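Local coordinates for protein luciferase-like monooxygenase (Streptomyces bottropensis, PDB 4US5) that probably acts as a flavin-dependent monooxygenase of the bacterial luciferase family, inserting oxygen from molecular oxygen into an organic substrate, at residues Thr199-Arg207 and Ala302-Leu310. Numbering follows the deposited sequence.
Sequences TREAMDTYR and ADATGAEEL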
ATOM      1  N   THR B 199       8.159 -20.318  24.425  1.00 21.39           N
ATOM      2  CA  THR B 199       7.062 -20.746  23.574  1.00 20.91           C
ATOM      3  C   THR B 199       5.963 -21.476  24.335  1.00 20.29           C
ATOM      4  O   THR B 199       4.789 -21.123  24.249  1.00 20.94           O
ATOM      5  CB  THR B 199       7.588 -21.659  22.446  1.00 20.71           C
ATOM      6  OG1 THR B 199       8.629 -20.965  21.734  1.00 19.83           O
ATOM      7  CG2 THR B 199       6.459 -22.031  21.482  1.00 22.09           C
ATOM      8  N   ARG B 200       6.334 -22.513  25.076  1.00 21.41           N
ATOM      9  CA  ARG B 200       5.345 -23.279  25.812  1.00 22.51           C
ATOM     10  C   ARG B 200       4.574 -22.413  26.803  1.00 21.06           C
ATOM     11  O   ARG B 200       3.331 -22.434  26.831  1.00 22.11           O
ATOM     12  CB  ARG B 200       6.009 -24.474  26.510  1.00 24.01           C
ATOM     13  CG  ARG B 200       5.027 -25.308  27.326  1.00 26.39           C
ATOM     14  CD  ARG B 200       5.742 -26.451  27.983  1.00 26.57           C
ATOM     15  NE  ARG B 200       6.125 -27.523  27.051  1.00 25.26           N
ATOM     16  CZ  ARG B 200       5.319 -28.482  26.623  1.00 24.28           C
ATOM     17  NH1 ARG B 200       4.047 -28.507  26.961  1.00 25.76           N
ATOM     18  NH2 ARG B 200       5.780 -29.426  25.843  1.00 25.61           N
ATOM     19  N   GLU B 201       5.276 -21.621  27.579  1.00 22.19           N
ATOM     20  CA  GLU B 201       4.622 -20.763  28.578  1.00 24.27           C
ATOM     21  C   GLU B 201       3.700 -19.745  27.933  1.00 24.80           C
ATOM     22  O   GLU B 201       2.571 -19.517  28.406  1.00 24.61           O
ATOM     23  CB  GLU B 201       5.653 -20.044  29.474  1.00 29.05           C
ATOM     24  CG  GLU B 201       5.030 -19.135  30.521  1.00 30.73           C
ATOM     25  CD  GLU B 201       6.027 -18.351  31.366  1.00 34.73           C
ATOM     26  OE1 GLU B 201       7.249 -18.576  31.264  1.00 39.55           O
ATOM     27  OE2 GLU B 201       5.573 -17.503  32.152  1.00 40.00           O
ATOM     28  N   ALA B 202       4.177 -19.103  26.868  1.00 22.88           N
ATOM     29  CA  ALA B 202       3.396 -18.091  26.176  1.00 21.73           C
ATOM     30  C   ALA B 202       2.101 -18.647  25.619  1.00 20.92           C
ATOM     31  O   ALA B 202       1.053 -18.054  25.819  1.00 22.42           O
ATOM     32  CB  ALA B 202       4.221 -17.429  25.069  1.00 21.84           C
HETATM   33  N   MSE B 203       2.163 -19.790  24.955  1.00 20.21           N
HETATM   34  CA  MSE B 203       1.001 -20.379  24.352  1.00 20.65           C
HETATM   35  C   MSE B 203       0.047 -20.905  25.433  1.00 23.11           C
HETATM   36  O   MSE B 203      -1.168 -20.818  25.291  1.00 19.91           O
HETATM   37  CB  MSE B 203       1.393 -21.435  23.339  1.00 22.46           C
HETATM   38  CG  MSE B 203       2.213 -20.807  22.178  1.00 23.44           C
HETATM   39 SE   MSE B 203       1.003 -19.825  20.958  1.00 31.41          SE
HETATM   40  CE  MSE B 203       0.556 -21.319  19.766  1.00 27.23           C
ATOM     41  N   ASP B 204       0.601 -21.443  26.517  1.00 21.97           N
ATOM     42  CA  ASP B 204      -0.242 -21.847  27.691  1.00 27.37           C
ATOM     43  C   ASP B 204      -0.974 -20.640  28.266  1.00 24.05           C
ATOM     44  O   ASP B 204      -2.177 -20.707  28.507  1.00 25.51           O
ATOM     45  CB  ASP B 204       0.627 -22.484  28.781  1.00 26.66           C
ATOM     46  CG  ASP B 204       1.014 -23.926  28.460  1.00 31.20           C
ATOM     47  OD1 ASP B 204       0.444 -24.501  27.523  1.00 33.65           O
ATOM     48  OD2 ASP B 204       1.906 -24.479  29.156  1.00 32.13           O
ATOM     49  N   THR B 205      -0.238 -19.554  28.479  1.00 25.66           N
ATOM     50  CA  THR B 205      -0.771 -18.311  29.041  1.00 25.95           C
ATOM     51  C   THR B 205      -1.864 -17.703  28.188  1.00 28.58           C
ATOM     52  O   THR B 205      -2.928 -17.288  28.698  1.00 25.86           O
ATOM     53  CB  THR B 205       0.349 -17.285  29.244  1.00 27.53           C
ATOM     54  OG1 THR B 205       1.262 -17.798  30.218  1.00 29.74           O
ATOM     55  CG2 THR B 205      -0.180 -15.951  29.743  1.00 27.98           C
ATOM     56  N   TYR B 206      -1.639 -17.673  26.875  1.00 27.21           N
ATOM     57  CA  TYR B 206      -2.646 -17.187  25.943  1.00 23.00           C
ATOM     58  C   TYR B 206      -3.976 -17.918  26.114  1.00 24.77           C
ATOM     59  O   TYR B 206      -5.042 -17.289  26.219  1.00 26.63           O
ATOM     60  CB  TYR B 206      -2.166 -17.357  24.476  1.00 21.69           C
ATOM     61  CG  TYR B 206      -3.208 -17.023  23.466  1.00 20.51           C
ATOM     62  CD1 TYR B 206      -3.752 -15.740  23.400  1.00 21.47           C
ATOM     63  CD2 TYR B 206      -3.617 -17.939  22.528  1.00 19.87           C
ATOM     64  CE1 TYR B 206      -4.714 -15.414  22.449  1.00 21.83           C
ATOM     65  CE2 TYR B 206      -4.570 -17.619  21.579  1.00 21.85           C
ATOM     66  CZ  TYR B 206      -5.112 -16.360  21.536  1.00 22.35           C
ATOM     67  OH  TYR B 206      -6.061 -16.060  20.578  1.00 22.69           O
ATOM     68  N   ARG B 207      -3.914 -19.233  26.123  1.00 25.88           N
ATOM     69  CA  ARG B 207      -5.093 -20.065  26.250  1.00 25.79           C
ATOM     70  C   ARG B 207      -5.742 -19.940  27.620  1.00 28.39           C
ATOM     71  O   ARG B 207      -6.955 -19.794  27.704  1.00 29.65           O
ATOM     72  CB  ARG B 207      -4.779 -21.522  25.939  1.00 25.56           C
ATOM     73  CG  ARG B 207      -4.595 -21.756  24.440  1.00 31.17           C
ATOM     74  CD  ARG B 207      -4.203 -23.170  24.130  1.00 31.11           C
ATOM     75  NE  ARG B 207      -2.883 -23.455  24.664  1.00 34.63           N
ATOM     76  CZ  ARG B 207      -2.356 -24.658  24.731  1.00 37.32           C
ATOM     77  NH1 ARG B 207      -3.035 -25.711  24.267  1.00 37.97           N
ATOM     78  NH2 ARG B 207      -1.139 -24.813  25.245  1.00 37.02           N
ATOM     79  N   ALA B 302       2.961 -28.253  17.821  1.00 22.35           N
ATOM     80  CA  ALA B 302       1.558 -27.853  17.667  1.00 22.56           C
ATOM     81  C   ALA B 302       0.617 -28.461  18.739  1.00 23.74           C
ATOM     82  O   ALA B 302      -0.231 -27.765  19.286  1.00 23.07           O
ATOM     83  CB  ALA B 302       1.068 -28.172  16.278  1.00 21.69           C
ATOM     84  N   ASP B 303       0.790 -29.746  19.030  1.00 25.49           N
ATOM     85  CA  ASP B 303      -0.013 -30.417  20.053  1.00 26.47           C
ATOM     86  C   ASP B 303       0.184 -29.731  21.385  1.00 25.75           C
ATOM     87  O   ASP B 303      -0.778 -29.460  22.105  1.00 24.47           O
ATOM     88  CB  ASP B 303       0.386 -31.893  20.191  1.00 29.40           C
ATOM     89  CG  ASP B 303      -0.081 -32.737  19.047  1.00 33.90           C
ATOM     90  OD1 ASP B 303      -0.948 -32.312  18.279  1.00 37.43           O
ATOM     91  OD2 ASP B 303       0.443 -33.857  18.883  1.00 34.85           O
ATOM     92  N   ALA B 304       1.448 -29.449  21.723  1.00 24.62           N
ATOM     93  CA  ALA B 304       1.768 -28.864  23.011  1.00 24.11           C
ATOM     94  C   ALA B 304       1.230 -27.452  23.197  1.00 23.90           C
ATOM     95  O   ALA B 304       0.854 -27.071  24.299  1.00 25.18           O
ATOM     96  CB  ALA B 304       3.265 -28.892  23.248  1.00 23.58           C
ATOM     97  N   THR B 305       1.227 -26.665  22.107  1.00 21.19           N
ATOM     98  CA  THR B 305       0.869 -25.277  22.186  1.00 19.60           C
ATOM     99  C   THR B 305      -0.588 -25.000  21.853  1.00 20.89           C
ATOM    100  O   THR B 305      -1.046 -23.887  22.041  1.00 22.28           O
ATOM    101  CB  THR B 305       1.749 -24.449  21.231  1.00 18.82           C
ATOM    102  OG1 THR B 305       1.619 -24.970  19.896  1.00 19.92           O
ATOM    103  CG2 THR B 305       3.228 -24.515  21.682  1.00 18.93           C
ATOM    104  N   GLY B 306      -1.295 -25.998  21.330  1.00 20.94           N
ATOM    105  CA  GLY B 306      -2.657 -25.820  20.857  1.00 23.01           C
ATOM    106  C   GLY B 306      -2.727 -25.030  19.564  1.00 23.08           C
ATOM    107  O   GLY B 306      -3.774 -24.517  19.222  1.00 23.54           O
ATOM    108  N   ALA B 307      -1.626 -24.980  18.821  1.00 23.21           N
ATOM    109  CA  ALA B 307      -1.588 -24.214  17.576  1.00 22.22           C
ATOM    110  C   ALA B 307      -2.502 -24.872  16.523  1.00 23.95           C
ATOM    111  O   ALA B 307      -2.448 -26.069  16.327  1.00 25.77           O
ATOM    112  CB  ALA B 307      -0.175 -24.119  17.058  1.00 22.77           C
ATOM    113  N   GLU B 308      -3.342 -24.059  15.899  1.00 23.59           N
ATOM    114  CA  GLU B 308      -4.215 -24.474  14.814  1.00 27.61           C
ATOM    115  C   GLU B 308      -3.476 -24.479  13.455  1.00 22.75           C
ATOM    116  O   GLU B 308      -3.813 -25.248  12.540  1.00 20.88           O
ATOM    117  CB  GLU B 308      -5.389 -23.489  14.725  1.00 29.11           C
ATOM    118  CG  GLU B 308      -6.220 -23.376  16.001  1.00 33.36           C
ATOM    119  CD  GLU B 308      -7.301 -22.310  15.906  1.00 34.85           C
ATOM    120  OE1 GLU B 308      -7.318 -21.551  14.912  1.00 35.50           O
ATOM    121  OE2 GLU B 308      -8.139 -22.232  16.823  1.00 41.78           O
ATOM    122  N   GLU B 309      -2.478 -23.600  13.348  1.00 23.98           N
ATOM    123  CA  GLU B 309      -1.704 -23.435  12.123  1.00 21.40           C
ATOM    124  C   GLU B 309      -0.293 -23.144  12.488  1.00 19.68           C
ATOM    125  O   GLU B 309      -0.006 -22.589  13.557  1.00 19.10           O
ATOM    126  CB  GLU B 309      -2.143 -22.224  11.243  1.00 22.93           C
ATOM    127  CG  GLU B 309      -3.582 -22.109  10.978  1.00 26.79           C
ATOM    128  CD  GLU B 309      -3.958 -20.825  10.269  1.00 24.46           C
ATOM    129  OE1 GLU B 309      -3.117 -20.143   9.594  1.00 21.61           O
ATOM    130  OE2 GLU B 309      -5.152 -20.527  10.364  1.00 24.98           O
ATOM    131  N   LEU B 310       0.596 -23.452  11.554  1.00 18.15           N
ATOM    132  CA  LEU B 310       1.981 -23.095  11.654  1.00 18.92           C
ATOM    133  C   LEU B 310       2.209 -22.032  10.612  1.00 19.32           C
ATOM    134  O   LEU B 310       1.948 -22.278   9.416  1.00 20.54           O
ATOM    135  CB  LEU B 310       2.880 -24.288  11.386  1.00 19.16           C
ATOM    136  CG  LEU B 310       2.666 -25.487  12.317  1.00 20.91           C
ATOM    137  CD1 LEU B 310       3.408 -26.704  11.849  1.00 21.42           C
ATOM    138  CD2 LEU B 310       3.048 -25.108  13.735  1.00 21.89           C
TER
HETATM  139  O   HOH W   1       2.096 -24.616  25.101  1.00 26.41           O
HETATM  140  O   HOH W   2      -2.075 -28.285  24.155  1.00 38.83           O
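The carbonyl oxygen of A304, at the end of helix 291-305, is gripped from helix 199-209 by R207: NH2 gives it a hydrogen bond of 3.2 Å, bent to 142° at the proton. A water 2.9 Å from A304 O also bridges it to D204 OD1. The guanidinium is fixed along its edge, where NE donates almost straight to M203 O within its own helix (167°) and NH1 reaches a second water that passes on to D303 O. NH2 also makes a salt bridge to D204 OD1. Thus held, the group lies flat against the turn at G306, with T305 O above the centre of one face, 3.1 Å from CZ, a face contact and not a hydrogen bond. With an alanine in place of R207, D204 would probably lose its charged mate and A304 O its direct link to the neighbouring helix. Deeper in, selenomethionine M203 bends at chi2 and again at chi3 (-89°), which curls CE back onto T305 CB at 3.7 Å and beside A307 CB. On the outer side R200, paired with E282, brings NH2 obliquely to 3.7 Å from A304 CB. The contact joins two outer helices, the second at its turn into strand 309-313, in the TIM-barrel fold of bacterial luciferases.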